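Local coordinates for DUF1573 domain-containing protein (Porphyromonas gingivalis, PDB 2QSV) that is of unknown function but carries two Ig-like beta domains in its C-terminal part, with a cysteine-type peptidase activity only tentatively assigned, at residues R9-I14 against S102-D107; D79-L84 against S98-L103; Y125-Q130 against K215-L220; I140-V145 against T177-A182. All coordinates share one frame; numbering follows the deposited sequence.

Contact 1: residues R9-I14 against S102-D107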
loop_
_atom_site.group_PDB
_atom_site.type_symbol
_atom_site.label_atom_id
_atom_site.label_comp_id
_atom_site.label_asym_id
_atom_site.label_seq_id
_atom_site.Cartn_x
_atom_site.Cartn_y
_atom_site.Cartn_z
ATOM N N ARG A 9 -8.388 -3.817 -4.308
ATOM C CA ARG A 9 -7.063 -3.184 -4.278
ATOM C C ARG A 9 -6.317 -3.411 -5.592
ATOM O O ARG A 9 -6.400 -4.493 -6.172
ATOM C CB ARG A 9 -6.214 -3.785 -3.163
ATOM C CG ARG A 9 -6.455 -3.250 -1.762
ATOM C CD ARG A 9 -5.239 -3.571 -0.860
ATOM N NE ARG A 9 -3.977 -3.011 -1.375
ATOM C CZ ARG A 9 -2.754 -3.387 -0.994
ATOM N NH1 ARG A 9 -2.579 -4.347 -0.089
ATOM N NH2 ARG A 9 -1.693 -2.809 -1.536
ATOM N N LEU A 10 -5.586 -2.407 -6.054
ATOM C CA LEU A 10 -4.716 -2.558 -7.223
ATOM C C LEU A 10 -3.306 -2.160 -6.791
ATOM O O LEU A 10 -3.130 -1.207 -6.026
ATOM C CB LEU A 10 -5.198 -1.712 -8.402
ATOM C CG LEU A 10 -6.548 -1.974 -9.103
ATOM C CD1 LEU A 10 -6.831 -0.884 -10.122
ATOM C CD2 LEU A 10 -6.621 -3.352 -9.774
ATOM N N LEU A 11 -2.306 -2.904 -7.241
ATOM C CA LEU A 11 -0.954 -2.726 -6.720
ATOM C C LEU A 11 0.029 -2.727 -7.865
ATOM O O LEU A 11 0.112 -3.710 -8.612
ATOM C CB LEU A 11 -0.619 -3.814 -5.694
ATOM C CG LEU A 11 0.790 -3.892 -5.095
ATOM C CD1 LEU A 11 1.236 -2.593 -4.288
ATOM C CD2 LEU A 11 0.870 -5.133 -4.200
ATOM N N PHE A 12 0.710 -1.595 -8.051
ATOM C CA PHE A 12 1.761 -1.492 -9.045
ATOM C C PHE A 12 2.987 -2.288 -8.536
ATOM O O PHE A 12 3.152 -2.463 -7.335
ATOM C CB PHE A 12 2.129 -0.023 -9.308
ATOM C CG PHE A 12 1.212 0.677 -10.271
ATOM C CD1 PHE A 12 1.381 0.534 -11.649
ATOM C CD2 PHE A 12 0.187 1.482 -9.801
ATOM C CE1 PHE A 12 0.519 1.166 -12.563
ATOM C CE2 PHE A 12 -0.668 2.142 -10.690
ATOM C CZ PHE A 12 -0.498 1.983 -12.092
ATOM N N PRO A 13 3.830 -2.803 -9.460
ATOM C CA PRO A 13 5.089 -3.371 -8.950
ATOM C C PRO A 13 5.976 -2.269 -8.294
ATOM O O PRO A 13 5.780 -1.068 -8.568
ATOM C CB PRO A 13 5.771 -3.942 -10.192
ATOM C CG PRO A 13 5.091 -3.276 -11.379
ATOM C CD PRO A 13 3.702 -2.889 -10.926
ATOM N N ILE A 14 6.945 -2.682 -7.481
ATOM C CA ILE A 14 8.035 -1.786 -7.039
ATOM C C ILE A 14 8.542 -1.034 -8.253
ATOM O O ILE A 14 8.891 -1.644 -9.280
ATOM C CB ILE A 14 9.209 -2.555 -6.464
ATOM C CG1 ILE A 14 8.718 -3.472 -5.338
ATOM C CG2 ILE A 14 10.321 -1.567 -5.969
ATOM C CD1 ILE A 14 9.587 -4.687 -5.122
ATOM N N SER A 102 -2.207 1.222 -4.938
ATOM C CA SER A 102 -0.935 1.324 -4.211
ATOM C C SER A 102 0.271 1.287 -5.124
ATOM O O SER A 102 0.309 0.555 -6.131
ATOM C CB SER A 102 -0.797 0.221 -3.163
ATOM O OG SER A 102 -1.711 0.455 -2.112
ATOM N N LEU A 103 1.252 2.110 -4.775
ATOM C CA LEU A 103 2.512 2.197 -5.487
ATOM C C LEU A 103 3.667 2.166 -4.477
ATOM O O LEU A 103 3.772 3.075 -3.635
ATOM C CB LEU A 103 2.578 3.510 -6.307
ATOM C CG LEU A 103 3.902 3.872 -7.005
ATOM C CD1 LEU A 103 4.304 2.782 -8.024
ATOM C CD2 LEU A 103 3.788 5.252 -7.657
ATOM N N PRO A 104 4.522 1.120 -4.552
ATOM C CA PRO A 104 5.826 1.124 -3.857
ATOM C C PRO A 104 6.861 1.878 -4.672
ATOM O O PRO A 104 7.516 1.299 -5.525
ATOM C CB PRO A 104 6.198 -0.385 -3.736
ATOM C CG PRO A 104 4.980 -1.182 -4.434
ATOM C CD PRO A 104 4.297 -0.134 -5.305
ATOM N N LEU A 105 6.987 3.184 -4.418
ATOM C CA LEU A 105 7.859 4.043 -5.197
ATOM C C LEU A 105 9.223 4.083 -4.492
ATOM O O LEU A 105 9.312 4.444 -3.294
ATOM C CB LEU A 105 7.255 5.453 -5.356
ATOM C CG LEU A 105 8.098 6.431 -6.184
ATOM C CD1 LEU A 105 8.301 5.978 -7.648
ATOM C CD2 LEU A 105 7.557 7.894 -6.147
ATOM N N VAL A 106 10.276 3.668 -5.199
ATOM C CA VAL A 106 11.626 3.608 -4.603
ATOM C C VAL A 106 12.575 4.648 -5.242
ATOM O O VAL A 106 12.219 5.282 -6.232
ATOM C CB VAL A 106 12.241 2.132 -4.630
ATOM C CG1 VAL A 106 11.316 1.134 -3.870
ATOM C CG2 VAL A 106 12.510 1.651 -6.048
ATOM N N ASP A 107 13.781 4.787 -4.692
ATOM C CA ASP A 107 14.825 5.648 -5.271
ATOM C C ASP A 107 15.327 5.230 -6.651
ATOM O O ASP A 107 15.381 4.036 -7.006
ATOM C CB ASP A 107 16.032 5.729 -4.332
ATOM C CG ASP A 107 15.703 6.461 -3.027
ATOM O OD1 ASP A 107 15.610 7.704 -3.067
ATOM O OD2 ASP A 107 15.501 5.802 -1.974
#
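The contact is the parallel pairing of an edge strand with the last strand of the first Ig-like domain: Leu11 of strand 9-11 bridges Ser102 of strand 94-105, with CA atoms 4.8 Å apart. Two backbone bonds define the register. Ser102 N donates to Leu10 O (2.8 Å), and Ser102 O accepts Phe12 N at 2.9 Å with an N-H...O angle of 168°; one residue of the long strand thus straddles Leu11, as parallel geometry requires. The next rung cannot form, because Pro104 has no N-H. Its ring carbon CD instead sits 3.3 Å from Phe12 O, where the 9-14 chain has already left the strand after Leu11. Leu11 has CG anti to its backbone N (chi1 175°), beside its carbonyl carbon, and its CD1 comes down on Ser102 CB at 3.6 Å while also nearing the Pro104 ring.

Phe12 points toward the 102-107 segment. Its CB meets Leu103 CD1 at 3.8 Å, and Ser102 O lies at the edge of the ring, near its plane. Beyond this contact the ring packs on Val23 and Leu67 of the opposing sheet and on Val101, which places it between the two layers of the sandwich. Leu103 likewise touches Leu67.

Further along, Ile14 CA approaches Pro104 O in a CA-H...O contact of 3.5 Å. The last meeting is purely apolar: the Ile14 and Val106 side chains cross obliquely, Ile14 CG2 resting 3.6 Å from Val106 CG1.

Contact 2: residues D79-L84 against S98-L103; sequences DEPLVL and SVMVSL
Met100, present as selenomethionine, faces Pro81 in a non-hydrogen-bonded antiparallel pair, and its side chain folds over the neighbouring strand. From CB the chain runs to CG, anti to the backbone N (chi1 -165°); bends at chi2 and chi3 then turn it across the 79-84 segment. Its SE atom lies on the backbone there, 3.6 Å from Glu80 N, with Asp79 CB at 4.0 Å, and the terminal CE reaches Pro81 CB at 4.3 Å. Pro81 costs the ladder nothing, since at such a pair the nitrogen is not used across the strands. The rungs fall on either side of it: Glu80 and Val101 exchange two backbone bonds, and so do Leu82 and Val99, where Leu82 N to Val99 O is the tightest at 2.7 Å.

On the Met100 face, Ser102 OG donates to Asp79 OD1 over a short 2.5 Å, meeting it nearly end-on to the C-O bond. Arg158 forms a salt bridge with the same oxygen. The other face is largely apolar: Leu82 CB packs on Val101 CG2 at 3.9 Å, and Leu82 and Val99 both touch Leu25 of the opposing sheet. This two-faced antiparallel ladder is typical of a beta hairpin forming one layer of an Ig-like sandwich.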
loop_
_atom_site.group_PDB
_atom_site.type_symbol
_atom_site.label_atom_id
_atom_site.label_comp_id
_atom_site.label_asym_id
_atom_site.label_seq_id
_atom_site.Cartn_x
_atom_site.Cartn_y
_atom_site.Cartn_z
ATOM N N ASP A 79 -0.758 5.369 -1.468
ATOM C CA ASP A 79 -2.064 4.707 -1.470
ATOM C C ASP A 79 -3.071 5.771 -1.803
ATOM O O ASP A 79 -3.223 6.700 -1.037
ATOM C CB ASP A 79 -2.406 4.148 -0.086
ATOM C CG ASP A 79 -1.391 3.151 0.400
ATOM O OD1 ASP A 79 -1.225 2.090 -0.238
ATOM O OD2 ASP A 79 -0.756 3.407 1.438
ATOM N N GLU A 80 -3.701 5.683 -2.974
ATOM C CA GLU A 80 -4.677 6.682 -3.398
ATOM C C GLU A 80 -5.871 6.000 -4.059
ATOM O O GLU A 80 -5.693 5.025 -4.787
ATOM C CB GLU A 80 -4.042 7.681 -4.365
ATOM C CG GLU A 80 -3.024 8.674 -3.733
ATOM C CD GLU A 80 -2.723 9.847 -4.657
ATOM O OE1 GLU A 80 -3.642 10.361 -5.360
ATOM O OE2 GLU A 80 -1.557 10.243 -4.708
ATOM N N PRO A 81 -7.096 6.501 -3.794
ATOM C CA PRO A 81 -8.284 5.832 -4.345
ATOM C C PRO A 81 -8.576 6.132 -5.820
ATOM O O PRO A 81 -8.355 7.237 -6.330
ATOM C CB PRO A 81 -9.425 6.351 -3.452
ATOM C CG PRO A 81 -8.980 7.774 -3.090
ATOM C CD PRO A 81 -7.450 7.677 -2.955
ATOM N N LEU A 82 -9.060 5.121 -6.515
ATOM C CA LEU A 82 -9.742 5.334 -7.784
ATOM C C LEU A 82 -11.253 5.439 -7.442
ATOM O O LEU A 82 -11.863 4.503 -6.906
ATOM C CB LEU A 82 -9.424 4.162 -8.719
ATOM C CG LEU A 82 -10.140 4.150 -10.071
ATOM C CD1 LEU A 82 -9.426 5.105 -11.007
ATOM C CD2 LEU A 82 -10.131 2.739 -10.655
ATOM N N VAL A 83 -11.860 6.587 -7.704
ATOM C CA VAL A 83 -13.248 6.777 -7.240
ATOM C C VAL A 83 -14.266 6.546 -8.368
ATOM O O VAL A 83 -14.248 7.221 -9.398
ATOM C CB VAL A 83 -13.458 8.137 -6.508
ATOM C CG1 VAL A 83 -14.859 8.181 -5.841
ATOM C CG2 VAL A 83 -12.365 8.333 -5.447
ATOM N N LEU A 84 -15.147 5.576 -8.149
ATOM C CA LEU A 84 -16.173 5.220 -9.142
ATOM C C LEU A 84 -17.583 5.664 -8.757
ATOM O O LEU A 84 -18.119 5.243 -7.743
ATOM C CB LEU A 84 -16.165 3.711 -9.398
ATOM C CG LEU A 84 -14.813 3.189 -9.885
ATOM C CD1 LEU A 84 -14.877 1.680 -9.921
ATOM C CD2 LEU A 84 -14.414 3.782 -11.242
ATOM N N SER A 98 -14.835 3.202 -4.108
ATOM C CA SER A 98 -13.452 3.375 -4.471
ATOM C C SER A 98 -12.626 2.083 -4.407
ATOM O O SER A 98 -12.901 1.173 -3.634
ATOM C CB SER A 98 -12.816 4.487 -3.650
ATOM O OG SER A 98 -12.764 4.093 -2.315
ATOM N N VAL A 99 -11.640 2.013 -5.283
ATOM C CA VAL A 99 -10.641 0.963 -5.275
ATOM C C VAL A 99 -9.346 1.645 -4.862
ATOM O O VAL A 99 -8.980 2.675 -5.439
ATOM C CB VAL A 99 -10.523 0.328 -6.702
ATOM C CG1 VAL A 99 -9.293 -0.592 -6.825
ATOM C CG2 VAL A 99 -11.808 -0.471 -7.011
HETATM N N MSE A 100 -8.667 1.086 -3.867
HETATM C CA MSE A 100 -7.376 1.629 -3.438
HETATM C C MSE A 100 -6.270 1.202 -4.394
HETATM O O MSE A 100 -6.108 0.023 -4.679
HETATM C CB MSE A 100 -7.031 1.212 -2.012
HETATM C CG MSE A 100 -5.869 2.037 -1.382
HETATM SE SE MSE A 100 -6.263 3.960 -1.125
HETATM C CE MSE A 100 -8.014 3.867 -0.236
ATOM N N VAL A 101 -5.524 2.174 -4.903
ATOM C CA VAL A 101 -4.412 1.918 -5.774
ATOM C C VAL A 101 -3.107 2.206 -4.988
ATOM O O VAL A 101 -2.927 3.303 -4.442
ATOM C CB VAL A 101 -4.530 2.784 -7.047
ATOM C CG1 VAL A 101 -3.469 2.423 -8.063
ATOM C CG2 VAL A 101 -5.969 2.697 -7.672
ATOM N N SER A 102 -2.207 1.222 -4.938
ATOM C CA SER A 102 -0.935 1.324 -4.211
ATOM C C SER A 102 0.271 1.287 -5.124
ATOM O O SER A 102 0.309 0.555 -6.131
ATOM C CB SER A 102 -0.797 0.221 -3.163
ATOM O OG SER A 102 -1.711 0.455 -2.112
ATOM N N LEU A 103 1.252 2.110 -4.775
ATOM C CA LEU A 103 2.512 2.197 -5.487
ATOM C C LEU A 103 3.667 2.166 -4.477
ATOM O O LEU A 103 3.772 3.075 -3.635
ATOM C CB LEU A 103 2.578 3.510 -6.307
ATOM C CG LEU A 103 3.902 3.872 -7.005
ATOM C CD1 LEU A 103 4.304 2.782 -8.024
ATOM C CD2 LEU A 103 3.788 5.252 -7.657
#

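Contact 3: residues Y125-Q130 against K215-L220; sequences YLDMGQ and KVKAEL
Asp127 OD1, lying 3.7 Å from Lys217 CB, is approached by two polar groups. Gly129 N donates to it at 3.1 Å, on the anti side and 34° out of the carboxylate plane, which makes an Asx turn. A water lies 2.7 Å from Asp127 OD1 and also near Glu219 OE2, though it has more acceptors in reach than protons to give. The water lies between the two carboxylates (Asp127 OD1 and Glu219 OE2 are 5.0 Å apart) and, where it donates to both, may ease their like charge.

The turn coincides with a beta bulge. Asp127 pairs with Lys217 but Gln130 pairs with Glu219, so the 125-130 strand carries one extra residue, and Gly129 takes a positive phi of 66°. Backbone bonds continue on both sides of the bulge: Met128 N reaches Lys217 O at 2.6 Å, and Glu219 N reaches Gly129 O at 2.9 Å.

Lys217, fully extended beyond CG, slants across the strand until its NZ donates to Tyr125 OH at 2.8 Å, arriving at the ring edge near its plane. On the opposite face, Met128 SE packs 4.0 Å from Val216 CG1, and Leu126 and Met128 touch strand 136-144 of the other sheet. Parallel pairing of an early edge strand with the last strand, here nearly aligned at 8°, recalls the A'-G pairing of immunoglobulin domains.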
loop_
_atom_site.group_PDB
_atom_site.type_symbol
_atom_site.label_atom_id
_atom_site.label_comp_id
_atom_site.label_asym_id
_atom_site.label_seq_id
_atom_site.Cartn_x
_atom_site.Cartn_y
_atom_site.Cartn_z
ATOM N N TYR A 125 11.374 -11.203 11.259
ATOM C CA TYR A 125 10.430 -12.196 11.720
ATOM C C TYR A 125 10.246 -11.975 13.201
ATOM O O TYR A 125 11.186 -12.109 13.977
ATOM C CB TYR A 125 10.955 -13.605 11.431
ATOM C CG TYR A 125 9.952 -14.720 11.792
ATOM C CD1 TYR A 125 9.003 -15.163 10.877
ATOM C CD2 TYR A 125 9.975 -15.324 13.052
ATOM C CE1 TYR A 125 8.089 -16.211 11.203
ATOM C CE2 TYR A 125 9.068 -16.359 13.394
ATOM C CZ TYR A 125 8.133 -16.790 12.462
ATOM O OH TYR A 125 7.246 -17.816 12.803
ATOM N N LEU A 126 9.049 -11.607 13.602
ATOM C CA LEU A 126 8.773 -11.405 15.002
ATOM C C LEU A 126 7.522 -12.206 15.411
ATOM O O LEU A 126 6.408 -11.896 14.980
ATOM C CB LEU A 126 8.556 -9.896 15.306
ATOM C CG LEU A 126 8.060 -9.550 16.730
ATOM C CD1 LEU A 126 9.080 -9.924 17.816
ATOM C CD2 LEU A 126 7.705 -8.054 16.869
ATOM N N ASP A 127 7.702 -13.208 16.264
ATOM C CA ASP A 127 6.543 -13.941 16.788
ATOM C C ASP A 127 6.291 -13.450 18.188
ATOM O O ASP A 127 7.082 -13.718 19.096
ATOM C CB ASP A 127 6.779 -15.471 16.749
ATOM C CG ASP A 127 5.481 -16.296 17.010
ATOM O OD1 ASP A 127 4.479 -15.787 17.586
ATOM O OD2 ASP A 127 5.487 -17.476 16.613
HETATM N N MSE A 128 5.217 -12.690 18.372
HETATM C CA MSE A 128 4.909 -12.140 19.690
HETATM C C MSE A 128 4.236 -13.109 20.670
HETATM O O MSE A 128 3.991 -12.759 21.830
HETATM C CB MSE A 128 4.088 -10.881 19.545
HETATM C CG MSE A 128 4.836 -9.855 18.730
HETATM SE SE MSE A 128 3.891 -8.226 18.645
HETATM C CE MSE A 128 3.568 -7.830 20.480
ATOM N N GLY A 129 3.983 -14.326 20.217
ATOM C CA GLY A 129 3.300 -15.328 21.023
ATOM C C GLY A 129 1.852 -14.988 21.357
ATOM O O GLY A 129 1.148 -14.321 20.583
ATOM N N GLN A 130 1.423 -15.452 22.529
ATOM C CA GLN A 130 0.067 -15.289 23.026
ATOM C C GLN A 130 -0.070 -13.997 23.817
ATOM O O GLN A 130 0.691 -13.757 24.746
ATOM C CB GLN A 130 -0.322 -16.502 23.879
ATOM C CG GLN A 130 -1.628 -16.357 24.640
ATOM C CD GLN A 130 -2.167 -17.689 25.124
ATOM O OE1 GLN A 130 -2.886 -18.385 24.398
ATOM N NE2 GLN A 130 -1.825 -18.048 26.354
ATOM N N LYS A 215 7.636 -9.838 9.028
ATOM C CA LYS A 215 6.455 -10.624 9.394
ATOM C C LYS A 215 6.275 -10.655 10.898
ATOM O O LYS A 215 7.154 -11.075 11.632
ATOM C CB LYS A 215 6.544 -12.065 8.865
ATOM C CG LYS A 215 5.468 -13.006 9.508
ATOM C CD LYS A 215 4.024 -12.618 9.101
ATOM C CE LYS A 215 3.791 -12.801 7.603
ATOM N NZ LYS A 215 2.834 -11.851 7.020
ATOM N N VAL A 216 5.135 -10.171 11.350
ATOM C CA VAL A 216 4.758 -10.186 12.735
ATOM C C VAL A 216 3.614 -11.212 12.966
ATOM O O VAL A 216 2.587 -11.199 12.267
ATOM C CB VAL A 216 4.307 -8.782 13.188
ATOM C CG1 VAL A 216 3.934 -8.753 14.692
ATOM C CG2 VAL A 216 5.416 -7.722 12.890
ATOM N N LYS A 217 3.817 -12.088 13.934
ATOM C CA LYS A 217 2.815 -13.050 14.398
ATOM C C LYS A 217 2.395 -12.798 15.833
ATOM O O LYS A 217 3.209 -12.390 16.684
ATOM C CB LYS A 217 3.352 -14.461 14.284
ATOM C CG LYS A 217 3.447 -14.930 12.876
ATOM C CD LYS A 217 4.097 -16.324 12.849
ATOM C CE LYS A 217 4.222 -16.767 11.411
ATOM N NZ LYS A 217 4.866 -18.111 11.384
ATOM N N ALA A 218 1.106 -13.017 16.087
ATOM C CA ALA A 218 0.516 -12.857 17.400
ATOM C C ALA A 218 -0.738 -13.754 17.494
ATOM O O ALA A 218 -1.407 -13.989 16.491
ATOM C CB ALA A 218 0.162 -11.390 17.645
ATOM N N GLU A 219 -1.021 -14.276 18.685
ATOM C CA GLU A 219 -2.265 -15.038 18.938
ATOM C C GLU A 219 -2.935 -14.575 20.224
ATOM O O GLU A 219 -2.265 -14.036 21.124
ATOM C CB GLU A 219 -2.026 -16.557 18.926
ATOM C CG GLU A 219 -1.026 -17.049 19.941
ATOM C CD GLU A 219 -0.450 -18.431 19.590
ATOM O OE1 GLU A 219 -1.254 -19.383 19.413
ATOM O OE2 GLU A 219 0.807 -18.558 19.508
ATOM N N LEU A 220 -4.251 -14.756 20.312
ATOM C CA LEU A 220 -5.013 -14.215 21.441
ATOM C C LEU A 220 -4.597 -14.759 22.813
ATOM O O LEU A 220 -4.231 -15.919 22.929
ATOM C CB LEU A 220 -6.522 -14.388 21.227
ATOM C CG LEU A 220 -7.125 -13.384 20.253
ATOM C CD1 LEU A 220 -8.612 -13.656 20.084
ATOM C CD2 LEU A 220 -6.896 -11.973 20.754
HETATM O O HOH W 1 1.825 -16.074 17.989
#

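Contact 4: residues I140-V145 against T177-A182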
loop_
_atom_site.group_PDB
_atom_site.type_symbol
_atom_site.label_atom_id
_atom_site.label_comp_id
_atom_site.label_asym_id
_atom_site.label_seq_id
_atom_site.Cartn_x
_atom_site.Cartn_y
_atom_site.Cartn_z
ATOM N N ILE A 140 11.820 -3.373 17.319
ATOM C CA ILE A 140 12.844 -3.991 16.519
ATOM C C ILE A 140 13.894 -2.930 16.252
ATOM O O ILE A 140 13.564 -1.829 15.828
ATOM C CB ILE A 140 12.258 -4.562 15.198
ATOM C CG1 ILE A 140 11.540 -5.912 15.482
ATOM C CG2 ILE A 140 13.317 -4.768 14.110
ATOM C CD1 ILE A 140 10.796 -6.452 14.286
ATOM N N GLU A 141 15.156 -3.271 16.490
ATOM C CA GLU A 141 16.242 -2.362 16.206
ATOM C C GLU A 141 16.589 -2.381 14.733
ATOM O O GLU A 141 16.846 -3.437 14.116
ATOM C CB GLU A 141 17.478 -2.698 17.075
ATOM C CG GLU A 141 18.642 -1.728 16.789
ATOM C CD GLU A 141 19.850 -1.895 17.721
ATOM O OE1 GLU A 141 20.219 -3.006 18.082
ATOM O OE2 GLU A 141 20.479 -0.892 18.042
ATOM N N ILE A 142 16.565 -1.210 14.145
ATOM C CA ILE A 142 16.929 -1.087 12.783
ATOM C C ILE A 142 18.315 -0.466 12.693
ATOM O O ILE A 142 18.517 0.646 13.146
ATOM C CB ILE A 142 15.925 -0.214 12.015
ATOM C CG1 ILE A 142 14.529 -0.898 11.947
ATOM C CG2 ILE A 142 16.518 0.142 10.637
ATOM C CD1 ILE A 142 13.469 -0.003 11.209
ATOM N N ARG A 143 19.204 -1.143 11.987
ATOM C CA ARG A 143 20.572 -0.770 11.981
ATOM C C ARG A 143 20.987 -0.318 10.581
ATOM O O ARG A 143 20.597 -0.944 9.581
ATOM C CB ARG A 143 21.352 -1.996 12.390
ATOM C CG ARG A 143 22.584 -1.688 13.112
ATOM C CD ARG A 143 23.297 -2.946 13.512
ATOM N NE ARG A 143 24.707 -2.782 13.191
ATOM C CZ ARG A 143 25.656 -3.681 13.427
ATOM N NH1 ARG A 143 25.335 -4.848 13.983
ATOM N NH2 ARG A 143 26.918 -3.436 13.053
ATOM N N ASN A 144 21.769 0.763 10.507
ATOM C CA ASN A 144 22.427 1.142 9.249
ATOM C C ASN A 144 23.867 0.683 9.213
ATOM O O ASN A 144 24.742 1.128 10.031
ATOM C CB ASN A 144 22.289 2.681 8.965
ATOM C CG ASN A 144 23.008 3.110 7.676
ATOM O OD1 ASN A 144 23.223 2.297 6.779
ATOM N ND2 ASN A 144 23.337 4.393 7.561
ATOM N N VAL A 145 24.167 -0.212 8.262
ATOM C CA VAL A 145 25.515 -0.704 8.117
ATOM C C VAL A 145 26.093 -0.194 6.824
ATOM O O VAL A 145 27.137 -0.632 6.433
ATOM C CB VAL A 145 25.687 -2.267 8.304
ATOM C CG1 VAL A 145 25.257 -2.694 9.693
ATOM C CG2 VAL A 145 24.936 -3.068 7.190
ATOM N N THR A 177 18.003 2.810 15.105
ATOM C CA THR A 177 16.801 3.424 15.670
ATOM C C THR A 177 15.861 2.280 16.092
ATOM O O THR A 177 16.027 1.140 15.658
ATOM C CB THR A 177 16.153 4.460 14.719
ATOM O OG1 THR A 177 15.216 5.238 15.443
ATOM C CG2 THR A 177 15.405 3.828 13.477
ATOM N N LEU A 178 14.916 2.560 16.965
ATOM C CA LEU A 178 13.912 1.537 17.299
ATOM C C LEU A 178 12.670 1.729 16.437
ATOM O O LEU A 178 12.219 2.858 16.211
ATOM C CB LEU A 178 13.549 1.630 18.786
ATOM C CG LEU A 178 14.663 1.132 19.683
ATOM C CD1 LEU A 178 14.265 1.218 21.138
ATOM C CD2 LEU A 178 14.982 -0.281 19.310
ATOM N N LEU A 179 12.179 0.612 15.912
ATOM C CA LEU A 179 10.835 0.513 15.322
ATOM C C LEU A 179 9.901 0.102 16.425
ATOM O O LEU A 179 10.046 -0.967 16.980
ATOM C CB LEU A 179 10.822 -0.532 14.196
ATOM C CG LEU A 179 9.508 -0.693 13.394
ATOM C CD1 LEU A 179 9.130 0.580 12.668
ATOM C CD2 LEU A 179 9.713 -1.857 12.426
ATOM N N ARG A 180 8.974 0.965 16.827
ATOM C CA ARG A 180 8.117 0.582 17.953
ATOM C C ARG A 180 6.853 -0.072 17.375
ATOM O O ARG A 180 6.145 0.555 16.657
ATOM C CB ARG A 180 7.645 1.802 18.748
ATOM C CG ARG A 180 8.762 2.781 19.124
ATOM C CD ARG A 180 9.579 2.276 20.194
ATOM N NE ARG A 180 10.497 3.324 20.683
ATOM C CZ ARG A 180 11.174 3.212 21.823
ATOM N NH1 ARG A 180 10.978 2.137 22.565
ATOM N NH2 ARG A 180 12.044 4.146 22.217
ATOM N N ILE A 181 6.576 -1.299 17.776
ATOM C CA ILE A 181 5.482 -2.105 17.239
ATOM C C ILE A 181 4.468 -2.302 18.384
ATOM O O ILE A 181 4.841 -2.445 19.556
ATOM C CB ILE A 181 6.048 -3.444 16.714
ATOM C CG1 ILE A 181 6.969 -3.147 15.522
ATOM C CG2 ILE A 181 4.923 -4.492 16.348
ATOM C CD1 ILE A 181 8.003 -4.223 15.261
ATOM N N ALA A 182 3.181 -2.219 18.050
ATOM C CA ALA A 182 2.120 -2.571 19.010
ATOM C C ALA A 182 1.030 -3.425 18.325
ATOM O O ALA A 182 0.645 -3.135 17.172
ATOM C CB ALA A 182 1.526 -1.315 19.667
#
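Ile140 and Ile142 lean against Leu179 and Ile181 on the interior face of the antiparallel four-stranded sheet of the second Ig-like domain, where strand 136-144 runs beside strand 176-183. The axes of the two segments make an angle of 145°, a marked twist. Ile140 and Ile181 meet at a slant, methyl to methyl, with their CD1 atoms 3.7 Å apart. CG1 of Ile140 stands anti to its carbonyl carbon (chi1 -78°), and it is this branch, CG1 and CD1, that meets Ile181 CD1. Ile142 meets Leu179 at a similar slant, but there CD1 touches the base of the leucine, Leu179 CB, at 4.0 Å. These side chains point into the sandwich: Ile140 and Leu179 both touch Ile214 of the opposing sheet, and Ile142 packs on Leu150 and Leu152.

Backbone bonds fix the register. Ile140 and Leu179 exchange one pair, with Leu179 N to Ile140 O at 2.8 Å, and Ile142 and Thr177 exchange another, in which Ile142 N meets Thr177 O at 2.8 Å, with an N-H...O angle of 172°. Glu141 and Leu178 lie between these rungs and turn to the outer face. Glu141 is extended beyond CG, and its OE2 is hydrogen-bonded to Ser176 OG. Leu178 divides its two methyls: CD2 lies 3.9 Å from Glu141 CA, while CD1 stands 3.5 Å above one face of the Arg180 guanidinium, offset toward the rim.

How the contacts relate
From the N terminus, strand 9-11 waits almost the whole first domain before contact 1 closes it onto strand 94-105, a loop of 87 residues. Contact 2 closes the hairpin of strands 76-87 and 94-105 and ends on the same stretch. The two contacts share Ser102 and Leu103, so strands 9-11, 94-105 and 76-87 lie side by side in one sheet. The chain then enters the second domain, where contact 3 repeats the closure of an early strand onto the last one and encloses contact 4, which belongs to the facing sheet. Leu126 touches Ile140 and Ile181, joining the layers. Contacts 1 and 3 lie in series, centres about 26 Å apart.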